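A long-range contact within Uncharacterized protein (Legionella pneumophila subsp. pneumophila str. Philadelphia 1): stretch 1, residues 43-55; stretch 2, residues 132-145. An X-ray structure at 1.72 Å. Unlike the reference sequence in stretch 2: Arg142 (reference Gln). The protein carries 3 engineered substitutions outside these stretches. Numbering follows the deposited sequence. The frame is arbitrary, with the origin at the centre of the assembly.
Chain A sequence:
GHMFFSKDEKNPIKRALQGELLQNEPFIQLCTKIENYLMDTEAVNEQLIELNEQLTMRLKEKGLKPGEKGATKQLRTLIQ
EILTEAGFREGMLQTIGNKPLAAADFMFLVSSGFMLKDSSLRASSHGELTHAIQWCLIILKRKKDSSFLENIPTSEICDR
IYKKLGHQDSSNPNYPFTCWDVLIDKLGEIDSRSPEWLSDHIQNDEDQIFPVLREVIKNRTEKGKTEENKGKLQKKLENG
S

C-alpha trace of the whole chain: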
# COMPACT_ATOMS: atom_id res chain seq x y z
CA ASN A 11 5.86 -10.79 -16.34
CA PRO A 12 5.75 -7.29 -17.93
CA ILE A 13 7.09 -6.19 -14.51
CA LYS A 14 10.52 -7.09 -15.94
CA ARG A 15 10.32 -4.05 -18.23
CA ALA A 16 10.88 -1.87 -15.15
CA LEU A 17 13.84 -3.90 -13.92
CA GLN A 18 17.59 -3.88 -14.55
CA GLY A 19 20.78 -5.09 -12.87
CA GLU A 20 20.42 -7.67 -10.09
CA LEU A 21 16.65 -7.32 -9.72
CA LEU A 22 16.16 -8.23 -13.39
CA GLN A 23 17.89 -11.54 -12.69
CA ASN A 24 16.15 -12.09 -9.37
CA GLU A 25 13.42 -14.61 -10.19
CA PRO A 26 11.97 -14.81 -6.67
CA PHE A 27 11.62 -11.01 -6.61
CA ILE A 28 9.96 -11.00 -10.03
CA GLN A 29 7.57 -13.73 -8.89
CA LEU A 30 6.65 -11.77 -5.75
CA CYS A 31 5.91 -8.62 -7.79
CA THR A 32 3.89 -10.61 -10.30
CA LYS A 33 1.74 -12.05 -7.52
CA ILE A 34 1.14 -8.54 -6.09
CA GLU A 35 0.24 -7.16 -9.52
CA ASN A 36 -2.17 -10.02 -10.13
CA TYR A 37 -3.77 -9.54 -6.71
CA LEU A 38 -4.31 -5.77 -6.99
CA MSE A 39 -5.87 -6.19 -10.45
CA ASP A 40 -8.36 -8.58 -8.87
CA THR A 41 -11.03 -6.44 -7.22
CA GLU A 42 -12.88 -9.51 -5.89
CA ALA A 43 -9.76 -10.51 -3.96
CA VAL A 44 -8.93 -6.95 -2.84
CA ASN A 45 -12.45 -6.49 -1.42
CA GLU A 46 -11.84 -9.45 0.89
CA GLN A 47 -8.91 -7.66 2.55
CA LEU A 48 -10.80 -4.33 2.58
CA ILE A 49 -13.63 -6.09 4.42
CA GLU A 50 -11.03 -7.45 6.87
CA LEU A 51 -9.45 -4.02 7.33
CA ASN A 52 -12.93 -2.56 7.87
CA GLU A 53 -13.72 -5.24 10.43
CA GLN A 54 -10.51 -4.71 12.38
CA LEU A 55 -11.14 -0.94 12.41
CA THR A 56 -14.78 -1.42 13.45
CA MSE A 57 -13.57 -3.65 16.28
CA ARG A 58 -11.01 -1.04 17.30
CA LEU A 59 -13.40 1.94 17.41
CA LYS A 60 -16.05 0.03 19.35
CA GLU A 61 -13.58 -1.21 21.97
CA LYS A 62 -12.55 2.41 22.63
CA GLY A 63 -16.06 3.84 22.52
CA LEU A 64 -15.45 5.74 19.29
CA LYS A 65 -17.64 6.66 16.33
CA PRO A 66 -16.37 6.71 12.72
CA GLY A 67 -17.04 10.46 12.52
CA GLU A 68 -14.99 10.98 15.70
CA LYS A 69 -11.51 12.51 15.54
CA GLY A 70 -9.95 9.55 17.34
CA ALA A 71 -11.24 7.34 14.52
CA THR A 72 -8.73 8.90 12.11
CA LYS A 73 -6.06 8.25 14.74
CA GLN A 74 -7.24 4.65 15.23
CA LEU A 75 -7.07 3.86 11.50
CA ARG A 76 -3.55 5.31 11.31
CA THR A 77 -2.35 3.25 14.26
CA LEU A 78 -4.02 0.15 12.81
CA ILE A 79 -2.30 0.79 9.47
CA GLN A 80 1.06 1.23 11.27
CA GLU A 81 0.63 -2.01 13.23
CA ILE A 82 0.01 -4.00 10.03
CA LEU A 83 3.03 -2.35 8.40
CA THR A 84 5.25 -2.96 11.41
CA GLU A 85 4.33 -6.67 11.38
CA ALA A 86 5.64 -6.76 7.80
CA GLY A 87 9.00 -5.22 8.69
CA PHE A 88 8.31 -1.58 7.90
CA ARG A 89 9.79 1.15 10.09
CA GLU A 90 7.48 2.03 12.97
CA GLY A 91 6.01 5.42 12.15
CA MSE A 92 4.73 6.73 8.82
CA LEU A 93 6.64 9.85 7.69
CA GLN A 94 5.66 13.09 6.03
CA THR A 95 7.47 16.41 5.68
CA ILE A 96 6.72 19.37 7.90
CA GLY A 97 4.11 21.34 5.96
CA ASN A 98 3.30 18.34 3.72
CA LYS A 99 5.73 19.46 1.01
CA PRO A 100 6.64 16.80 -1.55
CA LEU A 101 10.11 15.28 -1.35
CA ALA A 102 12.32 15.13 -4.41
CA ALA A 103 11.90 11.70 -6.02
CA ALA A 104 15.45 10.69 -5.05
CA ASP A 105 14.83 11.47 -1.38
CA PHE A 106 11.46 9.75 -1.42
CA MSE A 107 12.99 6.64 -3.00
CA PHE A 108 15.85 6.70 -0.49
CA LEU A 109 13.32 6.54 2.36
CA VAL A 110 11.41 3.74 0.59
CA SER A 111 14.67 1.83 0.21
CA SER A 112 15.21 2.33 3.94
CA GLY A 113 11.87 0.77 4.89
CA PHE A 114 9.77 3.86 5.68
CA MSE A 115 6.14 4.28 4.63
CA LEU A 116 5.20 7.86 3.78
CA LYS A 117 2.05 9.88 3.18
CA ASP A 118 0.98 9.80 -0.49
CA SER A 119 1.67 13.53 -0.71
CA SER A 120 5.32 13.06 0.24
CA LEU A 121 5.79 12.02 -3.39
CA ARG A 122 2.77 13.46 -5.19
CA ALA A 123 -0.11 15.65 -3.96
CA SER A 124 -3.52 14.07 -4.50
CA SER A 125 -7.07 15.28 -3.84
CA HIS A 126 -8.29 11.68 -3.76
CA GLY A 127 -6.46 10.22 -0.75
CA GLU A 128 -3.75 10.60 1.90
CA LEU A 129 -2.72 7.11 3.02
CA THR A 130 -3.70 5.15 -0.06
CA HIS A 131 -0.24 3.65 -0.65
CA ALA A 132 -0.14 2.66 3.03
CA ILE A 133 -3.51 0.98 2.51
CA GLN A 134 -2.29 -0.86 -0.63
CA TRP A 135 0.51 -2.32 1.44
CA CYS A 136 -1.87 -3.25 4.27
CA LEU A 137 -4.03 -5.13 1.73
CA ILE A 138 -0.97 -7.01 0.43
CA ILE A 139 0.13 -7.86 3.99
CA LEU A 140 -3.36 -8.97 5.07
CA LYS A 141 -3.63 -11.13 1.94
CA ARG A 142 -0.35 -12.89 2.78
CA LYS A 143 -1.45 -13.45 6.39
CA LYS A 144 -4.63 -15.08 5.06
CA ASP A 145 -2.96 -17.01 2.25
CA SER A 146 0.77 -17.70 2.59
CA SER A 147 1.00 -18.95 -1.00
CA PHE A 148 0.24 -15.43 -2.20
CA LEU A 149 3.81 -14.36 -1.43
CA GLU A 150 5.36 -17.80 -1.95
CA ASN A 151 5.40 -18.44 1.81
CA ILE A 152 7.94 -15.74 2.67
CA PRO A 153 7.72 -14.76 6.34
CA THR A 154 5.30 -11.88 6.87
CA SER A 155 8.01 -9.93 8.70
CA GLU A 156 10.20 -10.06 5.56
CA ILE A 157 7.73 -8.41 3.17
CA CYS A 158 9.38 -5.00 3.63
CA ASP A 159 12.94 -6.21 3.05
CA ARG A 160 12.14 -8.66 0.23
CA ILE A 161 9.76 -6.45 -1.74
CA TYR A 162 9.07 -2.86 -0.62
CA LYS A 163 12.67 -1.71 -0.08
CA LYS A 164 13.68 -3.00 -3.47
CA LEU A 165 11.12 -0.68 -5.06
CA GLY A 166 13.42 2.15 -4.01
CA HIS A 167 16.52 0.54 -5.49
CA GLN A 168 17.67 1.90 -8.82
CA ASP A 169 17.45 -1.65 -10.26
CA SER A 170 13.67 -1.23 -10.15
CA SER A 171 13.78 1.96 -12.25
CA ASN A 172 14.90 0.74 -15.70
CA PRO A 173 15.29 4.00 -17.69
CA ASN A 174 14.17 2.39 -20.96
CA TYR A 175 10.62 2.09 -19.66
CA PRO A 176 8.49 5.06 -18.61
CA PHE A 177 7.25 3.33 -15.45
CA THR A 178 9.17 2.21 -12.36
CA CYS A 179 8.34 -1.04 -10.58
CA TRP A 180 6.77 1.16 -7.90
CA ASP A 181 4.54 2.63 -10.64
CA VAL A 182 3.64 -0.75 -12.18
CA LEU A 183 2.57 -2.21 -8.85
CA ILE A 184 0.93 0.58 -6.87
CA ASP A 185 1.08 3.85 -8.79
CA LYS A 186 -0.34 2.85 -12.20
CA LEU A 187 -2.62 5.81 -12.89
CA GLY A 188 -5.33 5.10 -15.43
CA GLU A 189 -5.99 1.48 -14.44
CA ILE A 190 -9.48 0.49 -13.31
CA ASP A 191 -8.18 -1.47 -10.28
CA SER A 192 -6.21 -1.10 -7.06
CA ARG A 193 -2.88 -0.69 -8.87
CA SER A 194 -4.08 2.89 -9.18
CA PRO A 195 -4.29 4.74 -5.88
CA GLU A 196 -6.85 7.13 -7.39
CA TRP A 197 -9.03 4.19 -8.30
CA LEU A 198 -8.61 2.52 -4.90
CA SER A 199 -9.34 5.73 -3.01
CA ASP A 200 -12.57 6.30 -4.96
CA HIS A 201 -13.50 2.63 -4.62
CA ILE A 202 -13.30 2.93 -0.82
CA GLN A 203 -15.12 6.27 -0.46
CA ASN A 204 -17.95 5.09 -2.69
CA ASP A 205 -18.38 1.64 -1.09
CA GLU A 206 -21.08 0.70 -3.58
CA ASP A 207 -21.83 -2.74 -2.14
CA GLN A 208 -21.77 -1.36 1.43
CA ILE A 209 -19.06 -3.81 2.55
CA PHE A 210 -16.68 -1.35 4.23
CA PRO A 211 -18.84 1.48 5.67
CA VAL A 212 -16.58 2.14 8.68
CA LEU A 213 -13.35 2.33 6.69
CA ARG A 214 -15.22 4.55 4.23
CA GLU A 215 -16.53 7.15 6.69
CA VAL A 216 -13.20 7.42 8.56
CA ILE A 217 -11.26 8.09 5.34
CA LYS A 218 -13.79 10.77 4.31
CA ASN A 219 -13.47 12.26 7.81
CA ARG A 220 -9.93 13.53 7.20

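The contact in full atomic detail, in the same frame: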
# COMPACT_ATOMS: atom_id res chain seq x y z
N ALA A 43 -10.72 -10.16 -5.00
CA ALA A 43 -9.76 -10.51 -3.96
C ALA A 43 -9.44 -9.32 -3.04
O ALA A 43 -9.39 -9.47 -1.82
CB ALA A 43 -8.48 -11.07 -4.58
N VAL A 44 -9.22 -8.15 -3.62
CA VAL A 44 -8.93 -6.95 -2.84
C VAL A 44 -10.05 -6.63 -1.85
O VAL A 44 -9.77 -6.28 -0.70
CB VAL A 44 -8.64 -5.73 -3.75
CG1 VAL A 44 -8.60 -4.45 -2.94
CG2 VAL A 44 -7.30 -5.92 -4.49
N ASN A 45 -11.30 -6.75 -2.29
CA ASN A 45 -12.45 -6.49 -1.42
C ASN A 45 -12.41 -7.33 -0.14
O ASN A 45 -12.82 -6.86 0.93
CB ASN A 45 -13.77 -6.74 -2.16
CG ASN A 45 -14.17 -5.58 -3.04
OD1 ASN A 45 -13.64 -4.47 -2.90
ND2 ASN A 45 -15.12 -5.81 -3.95
N GLU A 46 -11.91 -8.55 -0.26
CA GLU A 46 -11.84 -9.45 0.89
C GLU A 46 -10.94 -8.86 1.98
O GLU A 46 -11.29 -8.90 3.15
CB GLU A 46 -11.38 -10.85 0.47
CG GLU A 46 -12.36 -11.55 -0.47
CD GLU A 46 -11.93 -12.96 -0.85
OE1 GLU A 46 -10.73 -13.27 -0.70
OE2 GLU A 46 -12.79 -13.75 -1.30
N GLN A 47 -9.79 -8.32 1.58
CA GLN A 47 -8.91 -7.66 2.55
C GLN A 47 -9.43 -6.29 3.02
O GLN A 47 -9.16 -5.88 4.14
CB GLN A 47 -7.47 -7.57 2.03
CG GLN A 47 -6.67 -8.86 2.21
CD GLN A 47 -7.26 -10.02 1.43
OE1 GLN A 47 -7.41 -9.94 0.21
NE2 GLN A 47 -7.62 -11.10 2.12
N LEU A 48 -10.17 -5.59 2.16
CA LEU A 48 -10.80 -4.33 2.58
C LEU A 48 -11.89 -4.58 3.62
O LEU A 48 -12.02 -3.82 4.59
CB LEU A 48 -11.39 -3.57 1.38
CG LEU A 48 -10.39 -2.90 0.44
CD1 LEU A 48 -11.08 -2.43 -0.83
CD2 LEU A 48 -9.75 -1.70 1.14
N ILE A 49 -12.66 -5.65 3.42
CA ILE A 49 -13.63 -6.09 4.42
C ILE A 49 -12.92 -6.40 5.75
O ILE A 49 -13.40 -6.00 6.81
CB ILE A 49 -14.42 -7.32 3.92
CG1 ILE A 49 -15.40 -6.90 2.82
CG2 ILE A 49 -15.17 -7.98 5.07
CD1 ILE A 49 -15.97 -8.05 2.03
N GLU A 50 -11.78 -7.08 5.67
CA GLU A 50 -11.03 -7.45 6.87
C GLU A 50 -10.51 -6.20 7.58
O GLU A 50 -10.60 -6.09 8.80
CB GLU A 50 -9.88 -8.41 6.51
CG GLU A 50 -8.95 -8.77 7.67
CD GLU A 50 -9.63 -9.59 8.76
OE1 GLU A 50 -10.56 -10.37 8.46
OE2 GLU A 50 -9.23 -9.45 9.94
N LEU A 51 -9.98 -5.27 6.79
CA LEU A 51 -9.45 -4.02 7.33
C LEU A 51 -10.58 -3.23 7.99
O LEU A 51 -10.42 -2.69 9.09
CB LEU A 51 -8.80 -3.18 6.23
CG LEU A 51 -8.14 -1.87 6.67
CD1 LEU A 51 -6.96 -2.16 7.59
CD2 LEU A 51 -7.71 -1.05 5.46
N ASN A 52 -11.73 -3.21 7.32
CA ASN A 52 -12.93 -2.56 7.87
C ASN A 52 -13.38 -3.20 9.17
O ASN A 52 -13.83 -2.52 10.08
CB ASN A 52 -14.08 -2.60 6.87
CG ASN A 52 -15.34 -1.96 7.41
OD1 ASN A 52 -15.52 -0.74 7.34
ND2 ASN A 52 -16.24 -2.78 7.95
N GLU A 53 -13.26 -4.52 9.24
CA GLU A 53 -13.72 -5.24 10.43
C GLU A 53 -12.78 -5.01 11.60
O GLU A 53 -13.22 -4.84 12.74
CB GLU A 53 -13.87 -6.73 10.14
CG GLU A 53 -14.50 -7.49 11.28
CD GLU A 53 -14.92 -8.89 10.89
OE1 GLU A 53 -14.05 -9.79 10.88
OE2 GLU A 53 -16.12 -9.09 10.59
N GLN A 54 -11.47 -4.98 11.33
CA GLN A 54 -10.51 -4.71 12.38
C GLN A 54 -10.66 -3.28 12.93
O GLN A 54 -10.61 -3.06 14.13
CB GLN A 54 -9.08 -4.98 11.89
CG GLN A 54 -8.84 -6.46 11.56
CD GLN A 54 -7.38 -6.76 11.24
OE1 GLN A 54 -6.49 -5.99 11.59
NE2 GLN A 54 -7.14 -7.88 10.57
N LEU A 55 -10.88 -2.33 12.03
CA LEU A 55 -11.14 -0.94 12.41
C LEU A 55 -12.43 -0.79 13.22
O LEU A 55 -12.45 -0.10 14.25
CB LEU A 55 -11.19 -0.06 11.16
CG LEU A 55 -11.47 1.44 11.32
CD1 LEU A 55 -10.40 2.09 12.20
CD2 LEU A 55 -11.54 2.12 9.95
N ALA A 132 -0.20 3.41 1.78
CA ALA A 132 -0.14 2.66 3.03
C ALA A 132 -1.21 1.58 3.04
O ALA A 132 -0.96 0.45 3.46
CB ALA A 132 -0.29 3.59 4.23
N ILE A 133 -2.41 1.94 2.58
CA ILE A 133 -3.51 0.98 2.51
C ILE A 133 -3.24 -0.15 1.50
O ILE A 133 -3.54 -1.31 1.79
CB ILE A 133 -4.86 1.68 2.24
CG1 ILE A 133 -5.25 2.53 3.45
CG2 ILE A 133 -5.95 0.66 1.97
CD1 ILE A 133 -6.47 3.40 3.23
N GLN A 134 -2.68 0.18 0.33
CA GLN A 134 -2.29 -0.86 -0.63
C GLN A 134 -1.41 -1.90 0.03
O GLN A 134 -1.64 -3.10 -0.10
CB GLN A 134 -1.56 -0.26 -1.84
CG GLN A 134 -2.49 0.40 -2.84
CD GLN A 134 -1.74 1.33 -3.78
OE1 GLN A 134 -0.80 2.02 -3.36
NE2 GLN A 134 -2.14 1.35 -5.04
N TRP A 135 -0.39 -1.42 0.75
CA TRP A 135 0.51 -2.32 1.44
C TRP A 135 -0.19 -3.12 2.53
O TRP A 135 0.05 -4.32 2.67
CB TRP A 135 1.79 -1.60 1.90
CG TRP A 135 2.67 -1.45 0.71
CD1 TRP A 135 2.79 -0.35 -0.10
CD2 TRP A 135 3.47 -2.48 0.11
NE1 TRP A 135 3.65 -0.64 -1.14
CE2 TRP A 135 4.07 -1.93 -1.04
CE3 TRP A 135 3.73 -3.81 0.45
CZ2 TRP A 135 4.94 -2.67 -1.85
CZ3 TRP A 135 4.60 -4.55 -0.36
CH2 TRP A 135 5.19 -3.97 -1.50
N CYS A 136 -1.09 -2.49 3.29
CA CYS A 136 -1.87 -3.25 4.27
C CYS A 136 -2.68 -4.37 3.60
O CYS A 136 -2.80 -5.44 4.16
CB CYS A 136 -2.80 -2.36 5.09
SG CYS A 136 -1.93 -1.25 6.21
N LEU A 137 -3.24 -4.11 2.42
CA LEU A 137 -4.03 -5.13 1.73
C LEU A 137 -3.14 -6.32 1.32
O LEU A 137 -3.51 -7.48 1.50
CB LEU A 137 -4.75 -4.54 0.51
CG LEU A 137 -5.78 -3.44 0.83
CD1 LEU A 137 -6.30 -2.83 -0.46
CD2 LEU A 137 -6.94 -4.00 1.66
N ILE A 138 -1.97 -6.01 0.78
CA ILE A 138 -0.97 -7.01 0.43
C ILE A 138 -0.55 -7.84 1.65
O ILE A 138 -0.51 -9.08 1.58
CB ILE A 138 0.27 -6.33 -0.18
CG1 ILE A 138 -0.06 -5.88 -1.59
CG2 ILE A 138 1.47 -7.28 -0.22
CD1 ILE A 138 0.82 -4.73 -2.04
N ILE A 139 -0.27 -7.17 2.76
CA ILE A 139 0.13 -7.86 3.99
C ILE A 139 -1.00 -8.73 4.54
O ILE A 139 -0.77 -9.88 4.89
CB ILE A 139 0.61 -6.87 5.06
CG1 ILE A 139 1.85 -6.13 4.55
CG2 ILE A 139 0.90 -7.58 6.39
CD1 ILE A 139 2.05 -4.74 5.18
N LEU A 140 -2.21 -8.18 4.63
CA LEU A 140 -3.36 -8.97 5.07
C LEU A 140 -3.63 -10.17 4.16
O LEU A 140 -3.99 -11.24 4.64
CB LEU A 140 -4.62 -8.10 5.18
CG LEU A 140 -4.59 -7.01 6.27
CD1 LEU A 140 -5.79 -6.08 6.10
CD2 LEU A 140 -4.62 -7.63 7.66
N LYS A 141 -3.45 -10.00 2.86
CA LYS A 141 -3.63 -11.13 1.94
C LYS A 141 -2.64 -12.24 2.29
O LYS A 141 -3.03 -13.40 2.40
CB LYS A 141 -3.47 -10.69 0.49
CG LYS A 141 -3.61 -11.81 -0.54
CD LYS A 141 -4.96 -12.48 -0.47
CE LYS A 141 -5.14 -13.44 -1.65
NZ LYS A 141 -6.49 -14.04 -1.67
N ARG A 142 -1.38 -11.88 2.48
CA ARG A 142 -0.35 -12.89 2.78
C ARG A 142 -0.62 -13.59 4.12
O ARG A 142 -0.38 -14.80 4.25
CB ARG A 142 1.06 -12.26 2.74
CG ARG A 142 2.20 -13.27 2.94
CD ARG A 142 2.52 -13.42 4.40
NE ARG A 142 3.39 -14.57 4.70
CZ ARG A 142 2.99 -15.71 5.25
NH1 ARG A 142 1.71 -15.91 5.54
NH2 ARG A 142 3.88 -16.66 5.49
N LYS A 143 -1.10 -12.84 5.11
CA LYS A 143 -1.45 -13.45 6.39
C LYS A 143 -2.59 -14.45 6.23
O LYS A 143 -2.63 -15.47 6.92
CB LYS A 143 -1.80 -12.38 7.43
CG LYS A 143 -0.64 -11.46 7.80
CD LYS A 143 -1.05 -10.44 8.85
CE LYS A 143 -1.35 -11.11 10.18
NZ LYS A 143 -2.08 -10.20 11.11
N LYS A 144 -3.51 -14.17 5.31
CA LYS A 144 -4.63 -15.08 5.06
C LYS A 144 -4.15 -16.28 4.25
O LYS A 144 -4.47 -17.42 4.56
CB LYS A 144 -5.75 -14.36 4.30
CG LYS A 144 -7.01 -15.19 4.06
CD LYS A 144 -7.93 -15.18 5.27
CE LYS A 144 -9.18 -16.04 5.03
N ASP A 145 -3.35 -16.00 3.22
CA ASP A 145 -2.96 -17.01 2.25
C ASP A 145 -1.46 -16.92 2.02
O ASP A 145 -1.00 -16.06 1.26
CB ASP A 145 -3.71 -16.73 0.94
CG ASP A 145 -3.31 -17.68 -0.18
OD1 ASP A 145 -2.68 -18.72 0.10
OD2 ASP A 145 -3.64 -17.38 -1.34
O HOH W 1 -8.39 -12.18 -1.32

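When two helices cross nearly at right angles, their contact is short, and a few side chains around the crossing point carry most of it. The packing of helix 43-55 against helix 132-144 illustrates the principle. The axes approach to 9.2 Å with an angle of 97° between their N-to-C directions, and the surface buried, both sides summed, is 546 Å². No hydrogen bond joins the two stretches among the modelled atoms, so the contact rests largely on the fit of carbon surfaces.

At the beginning of stretch 1, Val44 points sideways to the partner helix, yet in its t rotamer it places CG1 3.8 Å from Leu137 CD1, the first apolar contact along the way. One residue later, Asn45 directs its CA-to-CB bond away and takes no part. Glu46 turns back toward the partner and meets Lys141 at the exposed margin. Their opposite charges are near each other, but the 4.4 Å between Glu46 OE1 and Lys141 NZ is too long for a salt bridge. Water 1 spans the gap instead: it donates a hydrogen bond to Glu46 OE1 at 2.7 Å and accepts one from Lys141 NZ, also at 2.7 Å.

Gln47 is the centre of the crossing. Gln47 CA lies 5.6 Å from Leu137 CA, the closest pair of CA atoms between the two helices, and the Gln47 side chain enters the hole formed by Leu137, Leu140, Lys141 and Lys144. The chain bends, with chi1 at -81° and chi2 at 63°, so that it settles over the opposing backbone: Gln47 CG is 3.5 Å from both Leu137 O and Lys141 N. Those two backbone atoms are already paired by the helical hydrogen bond from Lys141 N to Leu137 O, and a methylene group can lie against them without asking for a polar partner. Gln47 CG also packs 3.7 Å from Leu140 CB, while Gln47 CB lies 3.6 Å from Leu137 CD2.

Leu48 begins sideways, but the end of its side chain comes nearer, and the same is true of Leu137; the two meet at 3.7 Å between Leu48 CD2 and Leu137 CD2. Leu137 thus touches Val44, Gln47 and Leu48 in turn. Ile49, out of reach, marks the outward side of the helix.

Beyond this point Leu140 takes over as the shared partner. Glu50 brings CG to 4.4 Å from Leu140 CD1, and Leu51 brings CB to 4.2 Å from the same Leu140 CD1. Leu51 also reaches back along the partner helix, its CD2 4.3 Å from Ile133 CG2, a looser contact than those around Gln47. Asn52 and Glu53 are out of reach. Gln54 closes the series with NE2 3.9 Å from Leu140 CD2; that amide nitrogen is engaged within its own helix, donating a nearly straight hydrogen bond of 2.7 Å from Gln54 NE2 to Glu50 OE2. By Leu55 the helices have parted.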